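Local coordinates for protein sensor-type histidine kinase PrrB (Mycobacterium tuberculosis, PDB 1YSR) that senses signals in the PrrB/PrrA two-component system, its C-terminal domain binding ATP as phosphate donor for autophosphorylation on a histidine, at residues A[96-101]-A[128-133]; A[51-56]-A[114-119]. All blocks are in the same frame, centred on the assembly; numbering follows the deposited sequence.

Contact 1: residues A[96-101]-A[128-133]; sequences VVFERF and GTASLE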
loop_
_atom_site.group_PDB
_atom_site.type_symbol
_atom_site.label_atom_id
_atom_site.label_comp_id
_atom_site.label_asym_id
_atom_site.label_seq_id
_atom_site.Cartn_x
_atom_site.Cartn_y
_atom_site.Cartn_z
ATOM N N VAL A 96 -10.609 6.894 26.282
ATOM C CA VAL A 96 -11.915 6.329 25.969
ATOM C C VAL A 96 -12.134 6.303 24.465
ATOM O O VAL A 96 -12.756 5.384 23.912
ATOM C CB VAL A 96 -13.051 7.087 26.702
ATOM C CG1 VAL A 96 -14.451 6.737 26.126
ATOM C CG2 VAL A 96 -12.993 6.743 28.187
ATOM N N VAL A 97 -11.617 7.320 23.792
ATOM C CA VAL A 97 -11.786 7.359 22.357
ATOM C C VAL A 97 -10.993 6.177 21.718
ATOM O O VAL A 97 -11.504 5.489 20.874
ATOM C CB VAL A 97 -11.420 8.760 21.810
ATOM C CG1 VAL A 97 -11.229 8.768 20.312
ATOM C CG2 VAL A 97 -12.544 9.744 22.192
ATOM N N PHE A 98 -9.786 5.933 22.176
ATOM C CA PHE A 98 -9.004 4.803 21.639
ATOM C C PHE A 98 -9.566 3.413 21.972
ATOM O O PHE A 98 -9.270 2.454 21.276
ATOM C CB PHE A 98 -7.550 4.884 22.072
ATOM C CG PHE A 98 -6.746 5.786 21.216
ATOM C CD1 PHE A 98 -6.590 5.500 19.848
ATOM C CD2 PHE A 98 -6.178 6.951 21.744
ATOM C CE1 PHE A 98 -5.867 6.339 19.038
ATOM C CE2 PHE A 98 -5.437 7.793 20.937
ATOM C CZ PHE A 98 -5.281 7.485 19.546
ATOM N N GLU A 99 -10.348 3.311 23.049
ATOM C CA GLU A 99 -10.920 2.043 23.457
ATOM C C GLU A 99 -12.218 1.733 22.695
ATOM O O GLU A 99 -12.797 0.664 22.885
ATOM C CB GLU A 99 -11.199 2.062 24.968
ATOM C CG GLU A 99 -9.986 2.038 25.912
ATOM C CD GLU A 99 -10.365 2.416 27.368
ATOM O OE1 GLU A 99 -11.567 2.689 27.658
ATOM O OE2 GLU A 99 -9.454 2.466 28.231
ATOM N N ARG A 100 -12.673 2.657 21.846
ATOM C CA ARG A 100 -13.938 2.521 21.104
ATOM C C ARG A 100 -13.726 2.396 19.614
ATOM O O ARG A 100 -12.883 3.102 19.072
ATOM C CB ARG A 100 -14.812 3.778 21.267
ATOM C CG ARG A 100 -15.547 3.925 22.549
ATOM C CD ARG A 100 -16.804 4.770 22.327
ATOM N NE ARG A 100 -16.478 6.146 21.924
ATOM C CZ ARG A 100 -16.700 7.234 22.669
ATOM N NH1 ARG A 100 -17.269 7.120 23.872
ATOM N NH2 ARG A 100 -16.359 8.447 22.202
ATOM N N PHE A 101 -14.549 1.563 18.958
ATOM C CA PHE A 101 -14.647 1.488 17.497
ATOM C C PHE A 101 -15.654 2.520 17.012
ATOM O O PHE A 101 -16.624 2.806 17.714
ATOM C CB PHE A 101 -15.008 0.054 17.038
ATOM C CG PHE A 101 -13.906 -0.946 17.288
ATOM C CD1 PHE A 101 -12.919 -1.156 16.328
ATOM C CD2 PHE A 101 -13.828 -1.645 18.498
ATOM C CE1 PHE A 101 -11.870 -2.044 16.546
ATOM C CE2 PHE A 101 -12.776 -2.555 18.733
ATOM C CZ PHE A 101 -11.788 -2.751 17.751
ATOM N N GLY A 128 4.023 -0.216 17.299
ATOM C CA GLY A 128 4.132 1.192 17.576
ATOM C C GLY A 128 2.956 1.623 18.427
ATOM O O GLY A 128 2.257 0.785 19.015
ATOM N N THR A 129 2.700 2.934 18.447
ATOM C CA THR A 129 1.656 3.480 19.309
ATOM C C THR A 129 0.795 4.472 18.542
ATOM O O THR A 129 1.250 5.016 17.540
ATOM C CB THR A 129 2.279 4.223 20.482
ATOM O OG1 THR A 129 3.151 5.262 19.979
ATOM C CG2 THR A 129 3.133 3.247 21.312
ATOM N N ALA A 130 -0.462 4.626 18.978
ATOM C CA ALA A 130 -1.321 5.698 18.478
ATOM C C ALA A 130 -1.679 6.609 19.666
ATOM O O ALA A 130 -1.953 6.133 20.756
ATOM C CB ALA A 130 -2.542 5.125 17.869
ATOM N N SER A 131 -1.646 7.916 19.453
ATOM C CA SER A 131 -2.069 8.819 20.518
ATOM C C SER A 131 -2.683 10.056 19.941
ATOM O O SER A 131 -2.556 10.338 18.739
ATOM C CB SER A 131 -0.883 9.161 21.375
ATOM O OG SER A 131 0.102 9.686 20.554
ATOM N N LEU A 132 -3.345 10.800 20.823
ATOM C CA LEU A 132 -3.971 12.068 20.435
ATOM C C LEU A 132 -3.292 13.261 21.103
ATOM O O LEU A 132 -2.828 13.211 22.284
ATOM C CB LEU A 132 -5.443 12.028 20.798
ATOM C CG LEU A 132 -6.353 11.273 19.814
ATOM C CD1 LEU A 132 -7.600 10.795 20.458
ATOM C CD2 LEU A 132 -6.707 12.191 18.601
ATOM N N GLU A 133 -3.200 14.316 20.314
ATOM C CA GLU A 133 -2.579 15.597 20.702
ATOM C C GLU A 133 -3.488 16.687 20.188
ATOM O O GLU A 133 -4.509 16.406 19.539
ATOM C CB GLU A 133 -1.229 15.758 20.039
ATOM C CG GLU A 133 -0.217 14.784 20.515
ATOM C CD GLU A 133 1.109 14.921 19.802
ATOM O OE1 GLU A 133 1.261 15.865 18.983
ATOM O OE2 GLU A 133 1.990 14.075 20.055
#

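Contact 2: residues A[51-56]-A[114-119]; sequences VDNAIA and LGLALV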
loop_
_atom_site.group_PDB
_atom_site.type_symbol
_atom_site.label_atom_id
_atom_site.label_comp_id
_atom_site.label_asym_id
_atom_site.label_seq_id
_atom_site.Cartn_x
_atom_site.Cartn_y
_atom_site.Cartn_z
ATOM N N VAL A 51 -5.565 5.056 8.606
ATOM C CA VAL A 51 -5.620 6.443 8.064
ATOM C C VAL A 51 -7.021 6.810 7.632
ATOM O O VAL A 51 -7.518 7.887 7.947
ATOM C CB VAL A 51 -4.573 6.645 6.948
ATOM C CG1 VAL A 51 -4.733 8.010 6.340
ATOM C CG2 VAL A 51 -3.142 6.517 7.523
ATOM N N ASP A 52 -7.679 5.910 6.879
ATOM C CA ASP A 52 -9.058 6.094 6.479
ATOM C C ASP A 52 -9.953 6.341 7.673
ATOM O O ASP A 52 -10.792 7.237 7.618
ATOM C CB ASP A 52 -9.605 4.845 5.707
ATOM C CG ASP A 52 -9.003 4.680 4.311
ATOM O OD1 ASP A 52 -8.348 5.609 3.824
ATOM O OD2 ASP A 52 -9.191 3.582 3.674
ATOM N N ASN A 53 -9.791 5.542 8.733
ATOM C CA ASN A 53 -10.623 5.643 9.898
ATOM C C ASN A 53 -10.407 7.024 10.590
ATOM O O ASN A 53 -11.362 7.642 11.100
ATOM C CB ASN A 53 -10.282 4.504 10.860
ATOM C CG ASN A 53 -11.260 4.393 12.022
ATOM O OD1 ASN A 53 -10.864 4.417 13.181
ATOM N ND2 ASN A 53 -12.551 4.216 11.716
ATOM N N ALA A 54 -9.143 7.438 10.664
ATOM C CA ALA A 54 -8.773 8.725 11.302
ATOM C C ALA A 54 -9.423 9.878 10.521
ATOM O O ALA A 54 -10.029 10.785 11.125
ATOM C CB ALA A 54 -7.284 8.867 11.327
ATOM N N ILE A 55 -9.330 9.853 9.179
ATOM C CA ILE A 55 -10.053 10.878 8.377
ATOM C C ILE A 55 -11.554 10.849 8.580
ATOM O O ILE A 55 -12.177 11.874 8.744
ATOM C CB ILE A 55 -9.706 10.732 6.921
ATOM C CG1 ILE A 55 -8.188 10.925 6.716
ATOM C CG2 ILE A 55 -10.498 11.710 6.065
ATOM C CD1 ILE A 55 -7.670 10.540 5.279
ATOM N N ALA A 56 -12.145 9.648 8.631
ATOM C CA ALA A 56 -13.561 9.554 8.795
ATOM C C ALA A 56 -14.035 10.067 10.135
ATOM O O ALA A 56 -15.054 10.760 10.233
ATOM C CB ALA A 56 -14.027 8.093 8.533
ATOM N N LEU A 114 -17.292 9.019 18.322
ATOM C CA LEU A 114 -15.886 9.108 17.941
ATOM C C LEU A 114 -15.108 7.924 18.511
ATOM O O LEU A 114 -15.020 7.762 19.743
ATOM C CB LEU A 114 -15.265 10.412 18.461
ATOM C CG LEU A 114 -13.747 10.586 18.303
ATOM C CD1 LEU A 114 -13.330 10.927 16.862
ATOM C CD2 LEU A 114 -13.312 11.674 19.223
ATOM N N GLY A 115 -14.481 7.148 17.630
ATOM C CA GLY A 115 -13.857 5.901 18.035
ATOM C C GLY A 115 -12.704 5.630 17.147
ATOM O O GLY A 115 -12.859 5.628 15.918
ATOM N N LEU A 116 -11.547 5.436 17.765
ATOM C CA LEU A 116 -10.293 5.203 17.055
ATOM C C LEU A 116 -9.601 3.857 17.390
ATOM O O LEU A 116 -8.397 3.734 17.234
ATOM C CB LEU A 116 -9.321 6.358 17.338
ATOM C CG LEU A 116 -9.759 7.721 16.778
ATOM C CD1 LEU A 116 -8.900 8.844 17.331
ATOM C CD2 LEU A 116 -9.739 7.702 15.277
ATOM N N ALA A 117 -10.344 2.867 17.880
ATOM C CA ALA A 117 -9.764 1.576 18.244
ATOM C C ALA A 117 -9.110 0.844 17.082
ATOM O O ALA A 117 -8.163 0.073 17.314
ATOM C CB ALA A 117 -10.788 0.674 18.847
ATOM N N LEU A 118 -9.623 1.063 15.859
ATOM C CA LEU A 118 -9.010 0.440 14.654
ATOM C C LEU A 118 -7.615 0.948 14.473
ATOM O O LEU A 118 -6.687 0.186 14.193
ATOM C CB LEU A 118 -9.804 0.700 13.370
ATOM C CG LEU A 118 -10.983 -0.188 12.943
ATOM C CD1 LEU A 118 -11.516 0.279 11.566
ATOM C CD2 LEU A 118 -10.586 -1.658 12.920
ATOM N N VAL A 119 -7.456 2.248 14.662
ATOM C CA VAL A 119 -6.172 2.875 14.594
ATOM C C VAL A 119 -5.224 2.288 15.627
ATOM O O VAL A 119 -4.109 1.885 15.314
ATOM C CB VAL A 119 -6.304 4.397 14.759
ATOM C CG1 VAL A 119 -4.962 5.041 14.680
ATOM C CG2 VAL A 119 -7.216 4.977 13.681
HETATM O O HOH W 1 -12.183 2.798 14.891
#

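Contact 1: residues A[96-101]-A[128-133]
Phe98 carries this contact, laying its ring on the face of strand 129-134 that Ala130 and Leu132 line; chi1 -83° and chi2 -62° bring the ring there. Phe98 CE1 meets Ala130 CB at 3.7 Å, while Phe98 CE2 approaches Ser131 CA at 3.5 Å and Leu132 CD1 at 3.7 Å. Ala130 O lies over one ring face, 3.7 Å above the plane of Phe98 and offset toward the rim. Leu132 N comes up at the ring edge, in its plane, with 3.7 Å to CE2 of Phe98. The aromatic group therefore packs on backbone as much as on side chains. The CB of Ser131 points away from the helix, so the ring meets the backbone at its CA. Ala130, with a single methyl, admits the ring closely; Leu132 supplies branched bulk, with CG anti to its carbonyl carbon (chi1 -80°). Val97 extends the apolar surface, crossing Leu132 at about a right angle with 4.2 Å from CG1 to Leu132 CD1. No hydrogen bond spans the two segments. Further out, Leu116 touches Val97, Phe98 and Leu132, and backbone hydrogen bonds of Val97 with Leu116 and Arg100 with Ala117 position the segment. The sequence of 96-101 matches the F box of histidine kinases. Short helix 94-98 thus covers one face of strand 129-134, which pairs antiparallel with strand 140-147, while Leu142 of that neighbour and Ala120 of helix 117-125 also touch Phe98.

Contact 2: residues A[51-56]-A[114-119]
Helix 44-61 runs past the bend that leads into helix 117-125, bringing the CA atoms of Ala54 and Leu116 to 6.9 Å and those of Asn53 and Val119 to 7.0 Å. Segment 114-119 is extended until Leu116, the N-cap residue. By sequence these are the N box and the G2 box of the Bergerat fold (GHKL ATPases), which line the nucleotide pocket in relatives; a Tris molecule about 6 Å from the Asn53 side chain, probably from the crystallisation liquor, is merely consistent with a pocket. Asn53 holds CG anti to its backbone N (chi1 -171°), driving the amide across to the bend. Its flanks are apolar: Val119 CG2 is 3.7 Å from Asn53 OD1, and Leu118, crossing at about a right angle, brings CD1 to 4.1 Å from Asn53 ND2. Asn53 ND2 is hydrogen-bonded to Ser102 OG, and weakly to Ser150 OG of the second subunit, whose Pro149 packs on Leu118. Ala54, with only a methyl, lets Leu116 CD2 come to 4.2 Å from Ala54 CA. Two acceptors cannot bond each other, so a water donates to both Asn53 OD1 (2.7 Å) and Gly115 O, and accepts from Leu118 N at 3.2 Å.

How the contacts relate
The centres of contacts 1 and 2 lie about 9 Å apart in one ATP-binding domain, and their segments alternate along the chain: 51-56, 96-101, 114-119, 128-133. Contact 2 joins helix 44-61 to the loop and first turn of helix 117-125, whereas contact 1 reaches the outermost strand 129-134; Leu116 and Leu142 of strand 140-147 pack against both. Segments 96-101 and 114-119 join them directly, through probable hydrogen bonds from Ala117 N to Arg100 O (2.8 Å) and from Arg100 NH2 to Leu114 O (2.9 Å). Between those segments, residues 103-113 are not modelled; they probably correspond to the ATP lid of histidine kinases. The residues flanking this probable lid are thus tied together.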